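Local coordinates for probable oxidoreductase protein (Rhizobium etli, PDB 4FB5) that is probably an oxidoreductase of the GFO/IDH/MocA family that binds a nucleotide cofactor, at residues S289-I293 against E304-A308; L42-A46 against K346-C350; N104-A108 against C123-M127. All coordinates share one frame; numbering follows the deposited sequence.

Contact 1 of 3, residues S289-I293 against E304-A308; sequences SKGSI and ELYQA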
# COMPACT_ATOMS: atom_id res chain seq x y z
N SER A 289 14.33 -17.74 10.44
CA SER A 289 14.25 -17.77 11.89
C SER A 289 14.62 -16.44 12.53
O SER A 289 14.39 -16.27 13.74
CB SER A 289 15.14 -18.87 12.43
OG SER A 289 16.43 -18.67 11.97
N LYS A 290 15.16 -15.51 11.74
CA LYS A 290 15.44 -14.18 12.30
C LYS A 290 14.79 -13.00 11.55
O LYS A 290 15.10 -11.82 11.84
CB LYS A 290 16.96 -13.92 12.40
CG LYS A 290 17.77 -15.08 13.03
CD LYS A 290 18.86 -14.54 13.93
CE LYS A 290 20.20 -14.39 13.21
NZ LYS A 290 21.20 -15.13 14.03
N GLY A 291 13.89 -13.32 10.60
CA GLY A 291 13.17 -12.32 9.89
C GLY A 291 12.57 -12.74 8.58
O GLY A 291 12.49 -13.92 8.29
N SER A 292 12.11 -11.76 7.80
CA SER A 292 11.34 -12.04 6.58
C SER A 292 11.59 -11.06 5.45
O SER A 292 11.99 -9.91 5.67
CB SER A 292 9.84 -12.02 6.92
OG SER A 292 9.58 -12.71 8.12
N ILE A 293 11.32 -11.51 4.24
CA ILE A 293 11.35 -10.62 3.06
C ILE A 293 10.10 -10.77 2.18
O ILE A 293 9.66 -11.90 1.91
CB ILE A 293 12.60 -10.90 2.26
CG1 ILE A 293 13.79 -10.29 2.98
CG2 ILE A 293 12.48 -10.35 0.88
CD1 ILE A 293 15.11 -11.07 2.86
N GLU A 304 10.40 -5.38 0.97
CA GLU A 304 10.09 -5.15 2.35
C GLU A 304 10.85 -6.18 3.15
O GLU A 304 10.80 -7.35 2.82
CB GLU A 304 8.59 -5.33 2.59
CG GLU A 304 7.70 -4.36 1.91
CD GLU A 304 6.26 -4.47 2.41
OE1 GLU A 304 6.00 -4.16 3.59
OE2 GLU A 304 5.37 -4.88 1.62
N LEU A 305 11.55 -5.73 4.20
CA LEU A 305 12.42 -6.57 5.01
C LEU A 305 12.11 -6.44 6.49
O LEU A 305 12.09 -5.34 7.02
CB LEU A 305 13.89 -6.16 4.79
CG LEU A 305 14.91 -6.69 5.81
CD1 LEU A 305 15.18 -8.11 5.54
CD2 LEU A 305 16.22 -5.94 5.78
N TYR A 306 11.86 -7.57 7.15
CA TYR A 306 11.54 -7.57 8.59
C TYR A 306 12.63 -8.22 9.41
O TYR A 306 12.96 -9.38 9.14
CB TYR A 306 10.28 -8.34 8.89
CG TYR A 306 9.90 -8.31 10.34
CD1 TYR A 306 8.89 -7.48 10.79
CD2 TYR A 306 10.61 -9.07 11.30
CE1 TYR A 306 8.52 -7.43 12.12
CE2 TYR A 306 10.27 -9.06 12.63
CZ TYR A 306 9.21 -8.24 13.04
OH TYR A 306 8.85 -8.20 14.35
N GLN A 307 13.12 -7.51 10.42
CA GLN A 307 14.17 -8.02 11.26
C GLN A 307 13.81 -8.16 12.69
O GLN A 307 13.59 -7.19 13.33
CB GLN A 307 15.33 -7.12 11.18
CG GLN A 307 16.15 -7.43 10.00
CD GLN A 307 17.31 -6.48 9.89
OE1 GLN A 307 17.16 -5.38 9.37
NE2 GLN A 307 18.47 -6.89 10.39
N ALA A 308 13.79 -9.38 13.21
CA ALA A 308 13.53 -9.63 14.60
C ALA A 308 14.75 -9.16 15.38
O ALA A 308 15.57 -9.96 15.82
CB ALA A 308 13.32 -11.13 14.80
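I293 meets L305 on one face of an antiparallel hairpin, and S292 faces Y306 on the other. The axes of 291-293 and 304-307 come within 4.6 Å and run antiparallel. S292 and Y306 form the hydrogen-bonded pair. Y306 N gives a bond of 2.8 Å to S292 O. S292 N returns one of 2.9 Å to Y306 O. I293 with L305 is a non-hydrogen-bonded pair.

The tight part is the I293 side. CG1 of I293 stands beside its backbone N (chi1 -75°), and it meets CD1 of L305 at 3.6 Å. CD1 of I293 touches the same L305 methyl at 4.0 Å. The two side chains cross obliquely. From helix 158-168, I163 packs on I293 and L166 on L305. With alanine at I293, the L305 methyl is likely to lose its CG1 and CD1 partners, and I163 an apolar neighbour.

The other end is looser. The side chain of K290 is exposed and runs away from the second strand. The backbone still joins here: A308 N bonds to K290 O at 3.1 Å. CB of A308 lies 3.5 Å from the same K290 O.

On the face of S292 and Y306, their CB atoms are 4.2 Å apart, and both hydroxyls turn to other partners. S292 OG bonds to W276 O of the second subunit. Y306 OH bonds to Q315 and to K279 of the second subunit. The Y306 ring also meets F317 edge-to-face. The chemistry thus serves two ends: I293 and L305 pack mainly on apolar side chains of their own chain, while the hydroxyls of S292 and Y306 bond to the second subunit.

Contact 2 of 3, residues L42-A46 against K346-C350; sequences LAWNA and KIIEC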
# COMPACT_ATOMS: atom_id res chain seq x y z
N LEU A 42 17.23 -3.64 -27.98
CA LEU A 42 17.42 -2.47 -27.19
C LEU A 42 18.52 -2.71 -26.18
O LEU A 42 19.29 -1.80 -25.83
CB LEU A 42 16.13 -2.16 -26.45
CG LEU A 42 15.03 -1.43 -27.22
CD1 LEU A 42 13.82 -1.30 -26.30
CD2 LEU A 42 15.50 -0.09 -27.69
N ALA A 43 18.59 -3.94 -25.72
CA ALA A 43 19.61 -4.30 -24.77
C ALA A 43 21.00 -4.19 -25.42
O ALA A 43 21.89 -3.46 -24.91
CB ALA A 43 19.36 -5.71 -24.17
N TRP A 44 21.18 -4.88 -26.55
CA TRP A 44 22.49 -4.88 -27.25
C TRP A 44 22.89 -3.43 -27.60
O TRP A 44 24.06 -3.04 -27.45
CB TRP A 44 22.48 -5.76 -28.51
CG TRP A 44 22.50 -7.25 -28.29
CD1 TRP A 44 21.52 -8.17 -28.65
CD2 TRP A 44 23.54 -8.01 -27.67
NE1 TRP A 44 21.91 -9.45 -28.29
CE2 TRP A 44 23.16 -9.37 -27.70
CE3 TRP A 44 24.77 -7.67 -27.10
CZ2 TRP A 44 23.96 -10.38 -27.17
CZ3 TRP A 44 25.58 -8.68 -26.58
CH2 TRP A 44 25.17 -10.01 -26.62
N ASN A 45 21.91 -2.63 -27.99
CA ASN A 45 22.18 -1.24 -28.33
C ASN A 45 22.54 -0.37 -27.14
O ASN A 45 22.90 0.78 -27.33
CB ASN A 45 21.00 -0.67 -29.12
CG ASN A 45 21.22 0.75 -29.59
OD1 ASN A 45 22.17 1.03 -30.35
ND2 ASN A 45 20.32 1.66 -29.19
N ALA A 46 22.47 -0.89 -25.91
CA ALA A 46 22.61 0.02 -24.76
C ALA A 46 23.59 -0.40 -23.69
O ALA A 46 24.03 0.44 -22.93
CB ALA A 46 21.27 0.28 -24.13
N LYS A 346 16.75 -6.43 -19.11
CA LYS A 346 17.33 -7.14 -20.22
C LYS A 346 18.75 -6.64 -20.48
O LYS A 346 19.60 -7.43 -20.89
CB LYS A 346 16.49 -7.03 -21.48
CG LYS A 346 16.47 -8.33 -22.33
CD LYS A 346 15.72 -9.45 -21.61
CE LYS A 346 15.84 -10.81 -22.29
NZ LYS A 346 14.75 -11.76 -21.81
N ILE A 347 19.00 -5.36 -20.22
CA ILE A 347 20.32 -4.75 -20.39
C ILE A 347 21.32 -5.39 -19.42
O ILE A 347 22.44 -5.75 -19.79
CB ILE A 347 20.25 -3.23 -20.11
CG1 ILE A 347 19.38 -2.52 -21.13
CG2 ILE A 347 21.64 -2.64 -20.05
CD1 ILE A 347 19.16 -1.03 -20.83
N ILE A 348 20.92 -5.54 -18.16
CA ILE A 348 21.74 -6.19 -17.15
C ILE A 348 22.01 -7.64 -17.56
O ILE A 348 23.14 -8.10 -17.55
CB ILE A 348 21.02 -6.12 -15.81
CG1 ILE A 348 21.01 -4.68 -15.32
CG2 ILE A 348 21.64 -7.04 -14.80
CD1 ILE A 348 19.93 -4.36 -14.29
N GLU A 349 20.97 -8.37 -17.96
CA GLU A 349 21.17 -9.74 -18.45
C GLU A 349 22.16 -9.79 -19.65
O GLU A 349 23.01 -10.64 -19.71
CB GLU A 349 19.84 -10.37 -18.83
CG GLU A 349 19.95 -11.79 -19.31
CD GLU A 349 18.59 -12.44 -19.51
OE1 GLU A 349 18.15 -12.45 -20.68
OE2 GLU A 349 17.97 -12.91 -18.50
N CYS A 350 22.01 -8.86 -20.58
CA CYS A 350 22.94 -8.70 -21.67
C CYS A 350 24.36 -8.48 -21.12
O CYS A 350 25.33 -9.15 -21.52
CB CYS A 350 22.52 -7.53 -22.55
SG CYS A 350 23.69 -7.20 -23.88
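The backbones of A43 and I347 come close, with their CA atoms 4.5 Å apart, where the end of helix 35-44 meets helix 344-358. No hydrogen bond joins the two segments. A43 has only a methyl there, and this small side chain permits the near approach. Its CB points at the second helix and lies 3.7 Å from K346 O. The same methyl touches CB of C350 at 4.0 Å. Farther along, CD1 of I347 reaches CB of A46 at 4.1 Å.

C350 and W44 make a sulfur-aromatic contact. SG of C350 is anti to its backbone N (chi1 176°), which carries the sulfur over one face of the indole. SG stands 3.8 Å from the centroid of the six-membered ring of W44, 26° off the ring normal. It is displaced toward the rim, and its nearest ring atom is CE3 at 3.4 Å. The W44 ring is held from elsewhere too: its NE1 bonds to S99 OG, and it meets the W122 ring with the planes nearly perpendicular.

K346 contributes its CB to the contact, 4.1 Å from CB of A43. Its chain then bends at chi2 and leaves, taking NZ to E124 and N153. W122 of strand 120-123 touches A43, K346 and C350 and lines the same core.

The contact is buried helix-to-helix packing built on an alanine. It joins a helix near the C-terminal end of the chain to the first helix of the Rossmann fold, whose start overlaps a GxGxxG-type sequence (G32, G34, G37), consistent with nucleotide binding.

Contact 3 of 3, residues N104-A108 against C123-M127; sequences NQFHA and CEKPM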
# COMPACT_ATOMS: atom_id res chain seq x y z
N ASN A 104 8.75 -20.71 -29.10
CA ASN A 104 9.20 -21.91 -28.41
C ASN A 104 9.68 -23.06 -29.32
O ASN A 104 10.82 -23.50 -29.20
CB ASN A 104 8.12 -22.39 -27.41
CG ASN A 104 7.83 -21.38 -26.29
OD1 ASN A 104 8.27 -20.22 -26.35
ND2 ASN A 104 7.10 -21.81 -25.27
N GLN A 105 8.83 -23.52 -30.24
CA GLN A 105 9.13 -24.71 -31.09
C GLN A 105 10.47 -24.67 -31.79
O GLN A 105 11.08 -25.70 -32.04
CB GLN A 105 8.07 -24.93 -32.18
CG GLN A 105 6.65 -24.61 -31.76
CD GLN A 105 6.33 -23.13 -31.95
OE1 GLN A 105 6.65 -22.56 -33.01
NE2 GLN A 105 5.68 -22.50 -30.93
N PHE A 106 10.90 -23.45 -32.11
CA PHE A 106 12.06 -23.21 -32.94
C PHE A 106 13.35 -23.19 -32.16
O PHE A 106 14.41 -23.45 -32.74
CB PHE A 106 11.89 -21.90 -33.69
CG PHE A 106 10.73 -21.90 -34.65
CD1 PHE A 106 10.85 -22.52 -35.91
CD2 PHE A 106 9.53 -21.29 -34.31
CE1 PHE A 106 9.77 -22.54 -36.81
CE2 PHE A 106 8.44 -21.29 -35.21
CZ PHE A 106 8.56 -21.92 -36.47
N HIS A 107 13.28 -22.89 -30.85
CA HIS A 107 14.50 -22.73 -30.04
C HIS A 107 15.52 -23.85 -30.26
O HIS A 107 16.64 -23.58 -30.70
CB HIS A 107 14.20 -22.60 -28.54
CG HIS A 107 13.44 -21.36 -28.19
ND1 HIS A 107 12.50 -21.34 -27.19
CD2 HIS A 107 13.46 -20.12 -28.71
CE1 HIS A 107 11.98 -20.13 -27.10
NE2 HIS A 107 12.55 -19.37 -28.02
N ALA A 108 15.14 -25.09 -29.98
CA ALA A 108 16.05 -26.23 -30.13
C ALA A 108 16.84 -26.17 -31.43
O ALA A 108 18.08 -26.14 -31.41
CB ALA A 108 15.30 -27.54 -30.04
N CYS A 123 19.11 -17.17 -25.57
CA CYS A 123 17.88 -17.78 -25.99
C CYS A 123 16.79 -17.45 -25.01
O CYS A 123 17.02 -17.47 -23.80
CB CYS A 123 18.08 -19.28 -26.06
SG CYS A 123 16.69 -20.22 -26.77
N GLU A 124 15.61 -17.14 -25.52
CA GLU A 124 14.45 -16.92 -24.68
C GLU A 124 14.03 -18.23 -24.08
O GLU A 124 14.27 -19.29 -24.66
CB GLU A 124 13.29 -16.28 -25.46
CG GLU A 124 13.45 -14.78 -25.58
CD GLU A 124 13.80 -14.14 -24.24
OE1 GLU A 124 14.77 -13.34 -24.19
OE2 GLU A 124 13.11 -14.44 -23.21
N LYS A 125 13.43 -18.14 -22.91
CA LYS A 125 12.87 -19.29 -22.27
C LYS A 125 11.69 -19.74 -23.14
O LYS A 125 11.14 -18.93 -23.87
CB LYS A 125 12.48 -18.92 -20.85
CG LYS A 125 11.00 -18.89 -20.54
CD LYS A 125 10.26 -17.61 -20.90
CE LYS A 125 8.82 -17.79 -20.46
NZ LYS A 125 7.88 -17.38 -21.50
N PRO A 126 11.36 -21.05 -23.16
CA PRO A 126 12.05 -22.12 -22.49
C PRO A 126 13.10 -22.68 -23.46
O PRO A 126 13.41 -22.03 -24.48
CB PRO A 126 10.92 -23.15 -22.27
CG PRO A 126 9.63 -22.48 -22.72
CD PRO A 126 10.16 -21.59 -23.80
N MSE A 127 13.65 -23.84 -23.12
CA MSE A 127 14.59 -24.47 -24.02
C MSE A 127 13.82 -25.22 -25.07
O MSE A 127 13.97 -24.93 -26.25
CB MSE A 127 15.53 -25.39 -23.27
CG MSE A 127 16.47 -24.61 -22.45
SE MSE A 127 17.47 -25.72 -21.25
CE MSE A 127 18.96 -25.96 -22.45
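H107 and C123 are brought together by their first torsions. CG of H107 stands anti to the carbonyl carbon (chi1 -65°), and this swings the imidazole across to segment 123-127. With chi1 at -173°, C123 turns its sulfur away from its own N and over a face of the H107 ring. SG of C123 is 4.1 Å from the centroid of that ring, 29° off the normal, and its nearest ring atom is CG of H107 at 3.7 Å. This is a sulfur-aromatic contact.

Carbonyl oxygens of the loop crowd the same ring. E124 O lies over a face, toward the rim, 3.5 Å from CE1 of H107. M127 O comes at the edge, 3.3 Å from CB of H107. P126 O is 2.9 Å from ND1 of H107, in an oblique position. NE2 has a weak hydrogen bond to T102 O. The imidazole is surrounded by loop carbonyls and one sulfur.

N104 packs against P126. CD of P126 is 3.4 Å from both CG and ND2 of N104 and about as far from OD1, so the amide lies flat over this one methylene. The two side chains cross at about a right angle. The backbone bond from H107 N to N104 O, at 3.0 Å, keeps both residues in one turn.

The peptide bond before P126 is cis. E124, K125 and P126 match the E-K-P signature of this family. E124 OE1 bonds to H40 NE2, and K125 forms a salt bridge with D209 of helix 206-221.

The contact lies at the start of helix 107-116 and just beyond strand 120-123 of the parallel sheet. Helix 131-143 packs on A108 and M127, and helix 367-385 packs on P126 and M127.

Contact 2 closes a loop of about 300 residues, and both other contacts fall inside it, contact 3 first and contact 1 later. Contacts 2 and 3 are neighbours, with centres about 19 Å apart. They touch through a salt bridge, K346 NZ to E124 OE1, at 2.9 Å. Both lie by the parallel Rossmann sheet, so a late helix is tied to the loop carrying the E-K-P sequence. Contact 1 is remote: its centre is about 33 Å from that of contact 2 and about 38 Å from that of contact 3. Contacts 1 and 2 both border other subunits, contact 1 on the large mixed sheet and contact 2 on the Rossmann side. Contact 3 touches no other chain.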